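Local structure of DNA repair and recombination protein RadB (2CVH) at residues A[8-18]-A[198-209]. The protein is a RecA-like recombinase homologue that probably takes part in DNA repair and homologous recombination, binding DNA with only very weak ATPase activity. Sequence-based numbering, arbitrary orientation.
Sequences SLDSLLGGGFA and HRFRPEGLMAYF
His-198 meets Leu-13, its CD2 standing 4.2 Å from Leu-13 CD2, while its ND1 accepts N-H groups from both Phe-200 and Arg-201, each nearly straight (174° and 167°) but tilted from the ring plane. Arg-199 bends back at its second and third torsions, which brings NH1 to 3.5 Å from Ala-18 CB, and the same nitrogen forms a salt bridge with Asp-178. Arg-201 NE donates a hydrogen bond to Leu-12 O (3.0 Å), a carbonyl in the last turn of helix 7-12, which Gly-14, with positive phi, closes in a Schellman motif. Leu-12 O sits in the guanidinium plane, although NE stands well above the carbonyl plane. The Leu-12 carbonyl also accepts from a water that bridges to Pro-202 O. Ser-11 O lies over one guanidinium face, where the N-H groups do not point at it, and Arg-201 CG packs on Leu-13 C. Were Arg-201 an alanine, Leu-12 O would probably keep the water but lose its side-chain donor, and a gap would be likely beside the helix end. In this RecA-like fold the helix precedes the first strand of the central sheet and packs against its antiparallel extension: helix 8-12 and strand 206-209 run at 170°, with axes 7.4 Å apart. Leu-205 CB presses on Leu-12 CD1 at 3.5 Å, closer than two carbons normally pack. Ala-207 CB packs against the helix, 3.5 Å from Ser-8 O and also against Leu-9 CD2 and Leu-12 CD2. At Tyr-208 the backbone O meets Ser-8 OG at 2.9 Å, and Phe-209 sets its ring against Leu-9 CD2, near the predicted ATP-binding residue Gly-32.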
ATOM      1  N   SER A   8      -5.236  11.851 -11.589  1.00 13.39           N
ATOM      2  CA  SER A   8      -6.405  11.001 -11.573  1.00 16.53           C
ATOM      3  C   SER A   8      -6.586  10.276 -10.257  1.00 18.68           C
ATOM      4  O   SER A   8      -7.694  10.205  -9.737  1.00 23.12           O
ATOM      5  CB  SER A   8      -6.377   9.994 -12.735  1.00 16.87           C
ATOM      6  OG  SER A   8      -5.271   9.103 -12.679  1.00 17.08           O
ATOM      7  N   LEU A   9      -5.508   9.678  -9.757  1.00 16.24           N
ATOM      8  CA  LEU A   9      -5.545   8.939  -8.501  1.00 15.43           C
ATOM      9  C   LEU A   9      -5.921   9.866  -7.334  1.00 13.58           C
ATOM     10  O   LEU A   9      -6.659   9.475  -6.450  1.00 15.40           O
ATOM     11  CB  LEU A   9      -4.205   8.209  -8.265  1.00 15.10           C
ATOM     12  CG  LEU A   9      -3.890   7.006  -9.177  1.00 14.05           C
ATOM     13  CD1 LEU A   9      -2.466   6.491  -9.024  1.00  7.89           C
ATOM     14  CD2 LEU A   9      -4.843   5.866  -8.849  1.00 13.91           C
ATOM     15  N   ASP A  10      -5.468  11.111  -7.385  1.00 15.49           N
ATOM     16  CA  ASP A  10      -5.765  12.091  -6.350  1.00 14.63           C
ATOM     17  C   ASP A  10      -7.209  12.527  -6.440  1.00 16.91           C
ATOM     18  O   ASP A  10      -7.825  12.768  -5.414  1.00 17.13           O
ATOM     19  CB  ASP A  10      -4.844  13.322  -6.453  1.00 11.46           C
ATOM     20  CG  ASP A  10      -3.429  13.054  -5.933  1.00 12.25           C
ATOM     21  OD1 ASP A  10      -3.172  11.959  -5.384  1.00 13.90           O
ATOM     22  OD2 ASP A  10      -2.561  13.932  -6.110  1.00 14.91           O
ATOM     23  N   SER A  11      -7.722  12.680  -7.666  1.00 16.72           N
ATOM     24  CA  SER A  11      -9.123  13.052  -7.908  1.00 17.03           C
ATOM     25  C   SER A  11     -10.010  11.940  -7.353  1.00 17.09           C
ATOM     26  O   SER A  11     -10.948  12.200  -6.605  1.00 23.09           O
ATOM     27  CB  SER A  11      -9.413  13.204  -9.409  1.00 14.26           C
ATOM     28  OG  SER A  11      -8.761  14.335  -9.936  1.00 21.33           O
ATOM     29  N   LEU A  12      -9.721  10.705  -7.744  1.00 10.96           N
ATOM     30  CA  LEU A  12     -10.456   9.553  -7.255  1.00 12.40           C
ATOM     31  C   LEU A  12     -10.467   9.491  -5.701  1.00 20.15           C
ATOM     32  O   LEU A  12     -11.496   9.216  -5.073  1.00 23.33           O
ATOM     33  CB  LEU A  12      -9.809   8.283  -7.789  1.00  6.52           C
ATOM     34  CG  LEU A  12     -10.492   6.982  -7.367  1.00  6.71           C
ATOM     35  CD1 LEU A  12     -11.855   6.949  -7.969  1.00  2.00           C
ATOM     36  CD2 LEU A  12      -9.684   5.745  -7.752  1.00  4.07           C
ATOM     37  N   LEU A  13      -9.312   9.742  -5.094  1.00 18.68           N
ATOM     38  CA  LEU A  13      -9.154   9.664  -3.648  1.00 18.31           C
ATOM     39  C   LEU A  13      -9.470  10.915  -2.828  1.00 18.94           C
ATOM     40  O   LEU A  13      -9.259  10.910  -1.618  1.00 25.01           O
ATOM     41  CB  LEU A  13      -7.724   9.199  -3.318  1.00 12.66           C
ATOM     42  CG  LEU A  13      -7.323   7.777  -3.661  1.00 11.75           C
ATOM     43  CD1 LEU A  13      -5.815   7.642  -3.583  1.00 12.49           C
ATOM     44  CD2 LEU A  13      -8.045   6.802  -2.723  1.00 11.44           C
ATOM     45  N   GLY A  14      -9.921  11.992  -3.455  1.00 15.99           N
ATOM     46  CA  GLY A  14     -10.198  13.181  -2.688  1.00 16.58           C
ATOM     47  C   GLY A  14      -8.930  13.936  -2.312  1.00 21.28           C
ATOM     48  O   GLY A  14      -8.973  14.807  -1.445  1.00 22.86           O
ATOM     49  N   GLY A  15      -7.801  13.590  -2.929  1.00 17.27           N
ATOM     50  CA  GLY A  15      -6.556  14.294  -2.677  1.00 14.74           C
ATOM     51  C   GLY A  15      -5.306  13.458  -2.470  1.00 18.12           C
ATOM     52  O   GLY A  15      -4.185  13.953  -2.564  1.00 17.12           O
ATOM     53  N   GLY A  16      -5.491  12.195  -2.124  1.00 16.20           N
ATOM     54  CA  GLY A  16      -4.355  11.333  -1.900  1.00 13.49           C
ATOM     55  C   GLY A  16      -4.762  10.387  -0.808  1.00 10.88           C
ATOM     56  O   GLY A  16      -5.924  10.337  -0.446  1.00 14.11           O
ATOM     57  N   PHE A  17      -3.820   9.637  -0.277  1.00 11.48           N
ATOM     58  CA  PHE A  17      -4.132   8.709   0.776  1.00 14.21           C
ATOM     59  C   PHE A  17      -4.524   9.463   2.041  1.00 16.41           C
ATOM     60  O   PHE A  17      -4.002  10.550   2.311  1.00 17.30           O
ATOM     61  CB  PHE A  17      -2.949   7.791   1.005  1.00 12.13           C
ATOM     62  CG  PHE A  17      -2.710   6.827  -0.123  1.00 12.84           C
ATOM     63  CD1 PHE A  17      -3.272   5.562  -0.101  1.00 11.24           C
ATOM     64  CD2 PHE A  17      -1.857   7.168  -1.181  1.00 15.72           C
ATOM     65  CE1 PHE A  17      -2.991   4.637  -1.102  1.00 16.69           C
ATOM     66  CE2 PHE A  17      -1.564   6.247  -2.195  1.00 13.54           C
ATOM     67  CZ  PHE A  17      -2.136   4.974  -2.152  1.00 13.75           C
ATOM     68  N   ALA A  18      -5.487   8.898   2.772  1.00 16.19           N
ATOM     69  CA  ALA A  18      -6.038   9.483   3.992  1.00 12.82           C
ATOM     70  C   ALA A  18      -5.252   9.181   5.253  1.00 13.47           C
ATOM     71  O   ALA A  18      -4.910   8.029   5.525  1.00 12.27           O
ATOM     72  CB  ALA A  18      -7.453   9.030   4.179  1.00 11.85           C
ATOM     73  N   HIS A 198     -14.462   3.513   0.312  1.00 19.49           N
ATOM     74  CA  HIS A 198     -13.905   4.741   0.799  1.00 20.78           C
ATOM     75  C   HIS A 198     -14.893   5.323   1.754  1.00 22.41           C
ATOM     76  O   HIS A 198     -16.087   5.027   1.701  1.00 23.29           O
ATOM     77  CB  HIS A 198     -13.629   5.720  -0.322  1.00 22.74           C
ATOM     78  CG  HIS A 198     -12.632   6.775   0.041  1.00 23.75           C
ATOM     79  ND1 HIS A 198     -12.992   8.008   0.546  1.00 20.51           N
ATOM     80  CD2 HIS A 198     -11.280   6.777  -0.038  1.00 20.44           C
ATOM     81  CE1 HIS A 198     -11.908   8.728   0.759  1.00 16.67           C
ATOM     82  NE2 HIS A 198     -10.857   8.005   0.415  1.00 23.27           N
ATOM     83  N   ARG A 199     -14.390   6.206   2.591  1.00 23.62           N
ATOM     84  CA  ARG A 199     -15.201   6.820   3.610  1.00 28.48           C
ATOM     85  C   ARG A 199     -16.125   7.925   3.149  1.00 26.97           C
ATOM     86  O   ARG A 199     -17.197   8.105   3.721  1.00 26.95           O
ATOM     87  CB  ARG A 199     -14.292   7.296   4.741  1.00 29.39           C
ATOM     88  CG  ARG A 199     -13.578   6.138   5.440  1.00 35.04           C
ATOM     89  CD  ARG A 199     -12.072   6.281   5.373  1.00 36.83           C
ATOM     90  NE  ARG A 199     -11.636   7.592   5.835  1.00 40.89           N
ATOM     91  CZ  ARG A 199     -11.067   8.504   5.059  1.00 40.19           C
ATOM     92  NH1 ARG A 199     -10.858   8.243   3.772  1.00 33.18           N
ATOM     93  NH2 ARG A 199     -10.720   9.678   5.573  1.00 42.79           N
ATOM     94  N   PHE A 200     -15.715   8.687   2.143  1.00 23.13           N
ATOM     95  CA  PHE A 200     -16.559   9.777   1.686  1.00 26.58           C
ATOM     96  C   PHE A 200     -16.606   9.937   0.171  1.00 25.82           C
ATOM     97  O   PHE A 200     -17.557  10.500  -0.356  1.00 26.55           O
ATOM     98  CB  PHE A 200     -16.151  11.096   2.366  1.00 31.48           C
ATOM     99  CG  PHE A 200     -14.808  11.632   1.921  1.00 38.75           C
ATOM    100  CD1 PHE A 200     -14.721  12.536   0.859  1.00 40.03           C
ATOM    101  CD2 PHE A 200     -13.629  11.206   2.533  1.00 39.11           C
ATOM    102  CE1 PHE A 200     -13.480  13.004   0.408  1.00 39.25           C
ATOM    103  CE2 PHE A 200     -12.382  11.674   2.083  1.00 40.01           C
ATOM    104  CZ  PHE A 200     -12.311  12.570   1.018  1.00 36.42           C
ATOM    105  N   ARG A 201     -15.582   9.462  -0.529  1.00 21.10           N
ATOM    106  CA  ARG A 201     -15.540   9.577  -1.984  1.00 17.84           C
ATOM    107  C   ARG A 201     -16.456   8.530  -2.583  1.00 18.16           C
ATOM    108  O   ARG A 201     -16.547   7.416  -2.046  1.00 15.68           O
ATOM    109  CB  ARG A 201     -14.119   9.309  -2.501  1.00 19.59           C
ATOM    110  CG  ARG A 201     -13.126  10.473  -2.351  1.00 18.92           C
ATOM    111  CD  ARG A 201     -13.536  11.633  -3.213  1.00 20.38           C
ATOM    112  NE  ARG A 201     -13.563  11.275  -4.626  1.00 21.66           N
ATOM    113  CZ  ARG A 201     -14.253  11.927  -5.559  1.00 20.00           C
ATOM    114  NH1 ARG A 201     -15.001  12.977  -5.241  1.00 15.66           N
ATOM    115  NH2 ARG A 201     -14.130  11.567  -6.834  1.00 25.92           N
ATOM    116  N   PRO A 202     -17.165   8.866  -3.689  1.00 18.25           N
ATOM    117  CA  PRO A 202     -18.057   7.883  -4.320  1.00 15.00           C
ATOM    118  C   PRO A 202     -17.290   6.606  -4.670  1.00 15.84           C
ATOM    119  O   PRO A 202     -16.174   6.645  -5.184  1.00 16.77           O
ATOM    120  CB  PRO A 202     -18.534   8.614  -5.570  1.00 16.42           C
ATOM    121  CG  PRO A 202     -18.624  10.021  -5.108  1.00 13.77           C
ATOM    122  CD  PRO A 202     -17.334  10.197  -4.309  1.00 14.78           C
ATOM    123  N   GLU A 203     -17.888   5.472  -4.338  1.00 15.55           N
ATOM    124  CA  GLU A 203     -17.295   4.182  -4.572  1.00 15.94           C
ATOM    125  C   GLU A 203     -17.617   3.667  -5.963  1.00 16.84           C
ATOM    126  O   GLU A 203     -18.605   4.075  -6.571  1.00 18.08           O
ATOM    127  CB  GLU A 203     -17.751   3.220  -3.482  1.00 14.00           C
ATOM    128  CG  GLU A 203     -17.340   3.698  -2.096  1.00 16.69           C
ATOM    129  CD  GLU A 203     -17.730   2.746  -0.984  1.00 20.35           C
ATOM    130  OE1 GLU A 203     -17.365   3.001   0.178  1.00 24.80           O
ATOM    131  OE2 GLU A 203     -18.398   1.732  -1.251  1.00 31.27           O
ATOM    132  N   GLY A 204     -16.757   2.789  -6.470  1.00 15.51           N
ATOM    133  CA  GLY A 204     -16.930   2.247  -7.797  1.00 12.96           C
ATOM    134  C   GLY A 204     -16.253   3.100  -8.861  1.00 15.79           C
ATOM    135  O   GLY A 204     -16.134   2.654 -10.008  1.00 17.21           O
ATOM    136  N   LEU A 205     -15.881   4.339  -8.518  1.00 13.53           N
ATOM    137  CA  LEU A 205     -15.197   5.222  -9.464  1.00 16.34           C
ATOM    138  C   LEU A 205     -13.779   4.706  -9.814  1.00 16.95           C
ATOM    139  O   LEU A 205     -13.219   3.879  -9.095  1.00 17.00           O
ATOM    140  CB  LEU A 205     -15.182   6.668  -8.968  1.00 17.36           C
ATOM    141  CG  LEU A 205     -16.335   7.591  -9.380  1.00 18.60           C
ATOM    142  CD1 LEU A 205     -17.679   6.908  -9.166  1.00 20.32           C
ATOM    143  CD2 LEU A 205     -16.268   8.896  -8.594  1.00 13.67           C
ATOM    144  N   MET A 206     -13.229   5.191 -10.929  1.00 16.50           N
ATOM    145  CA  MET A 206     -11.936   4.740 -11.453  1.00 17.11           C
ATOM    146  C   MET A 206     -11.017   5.872 -11.848  1.00 13.52           C
ATOM    147  O   MET A 206     -11.471   6.967 -12.133  1.00 11.71           O
ATOM    148  CB  MET A 206     -12.137   3.953 -12.749  1.00 17.87           C
ATOM    149  CG  MET A 206     -13.207   2.912 -12.687  1.00 24.30           C
ATOM    150  SD  MET A 206     -13.728   2.453 -14.337  1.00 22.59           S
ATOM    151  CE  MET A 206     -13.694   0.739 -14.050  1.00 18.74           C
ATOM    152  N   ALA A 207      -9.739   5.526 -12.012  1.00 15.63           N
ATOM    153  CA  ALA A 207      -8.696   6.465 -12.420  1.00 14.08           C
ATOM    154  C   ALA A 207      -7.731   5.653 -13.266  1.00 14.53           C
ATOM    155  O   ALA A 207      -7.279   4.576 -12.863  1.00  9.44           O
ATOM    156  CB  ALA A 207      -7.966   7.030 -11.202  1.00  9.05           C
ATOM    157  N   TYR A 208      -7.479   6.133 -14.474  1.00 19.01           N
ATOM    158  CA  TYR A 208      -6.549   5.471 -15.384  1.00 18.46           C
ATOM    159  C   TYR A 208      -5.137   6.046 -15.146  1.00 20.52           C
ATOM    160  O   TYR A 208      -4.975   7.244 -14.843  1.00 19.51           O
ATOM    161  CB  TYR A 208      -6.975   5.723 -16.841  1.00 18.89           C
ATOM    162  CG  TYR A 208      -8.258   5.014 -17.209  1.00 20.35           C
ATOM    163  CD1 TYR A 208      -8.265   3.639 -17.455  1.00 18.27           C
ATOM    164  CD2 TYR A 208      -9.480   5.703 -17.229  1.00 22.04           C
ATOM    165  CE1 TYR A 208      -9.468   2.960 -17.700  1.00 23.46           C
ATOM    166  CE2 TYR A 208     -10.691   5.031 -17.477  1.00 20.72           C
ATOM    167  CZ  TYR A 208     -10.672   3.665 -17.709  1.00 21.49           C
ATOM    168  OH  TYR A 208     -11.849   2.987 -17.934  1.00 21.94           O
ATOM    169  N   PHE A 209      -4.121   5.204 -15.249  1.00 15.45           N
ATOM    170  CA  PHE A 209      -2.766   5.693 -15.081  1.00 16.55           C
ATOM    171  C   PHE A 209      -1.840   4.771 -15.862  1.00 13.67           C
ATOM    172  O   PHE A 209      -2.288   3.746 -16.382  1.00 14.04           O
ATOM    173  CB  PHE A 209      -2.401   5.768 -13.571  1.00  7.91           C
ATOM    174  CG  PHE A 209      -2.331   4.414 -12.869  1.00  8.15           C
ATOM    175  CD1 PHE A 209      -3.482   3.819 -12.334  1.00  6.63           C
ATOM    176  CD2 PHE A 209      -1.106   3.766 -12.694  1.00  6.21           C
ATOM    177  CE1 PHE A 209      -3.405   2.613 -11.639  1.00  2.47           C
ATOM    178  CE2 PHE A 209      -1.027   2.553 -11.996  1.00  6.84           C
ATOM    179  CZ  PHE A 209      -2.182   1.980 -11.469  1.00  9.44           C
TER
HETATM  180  O   HOH W   1     -14.350   8.478  -5.917  1.00 26.65           O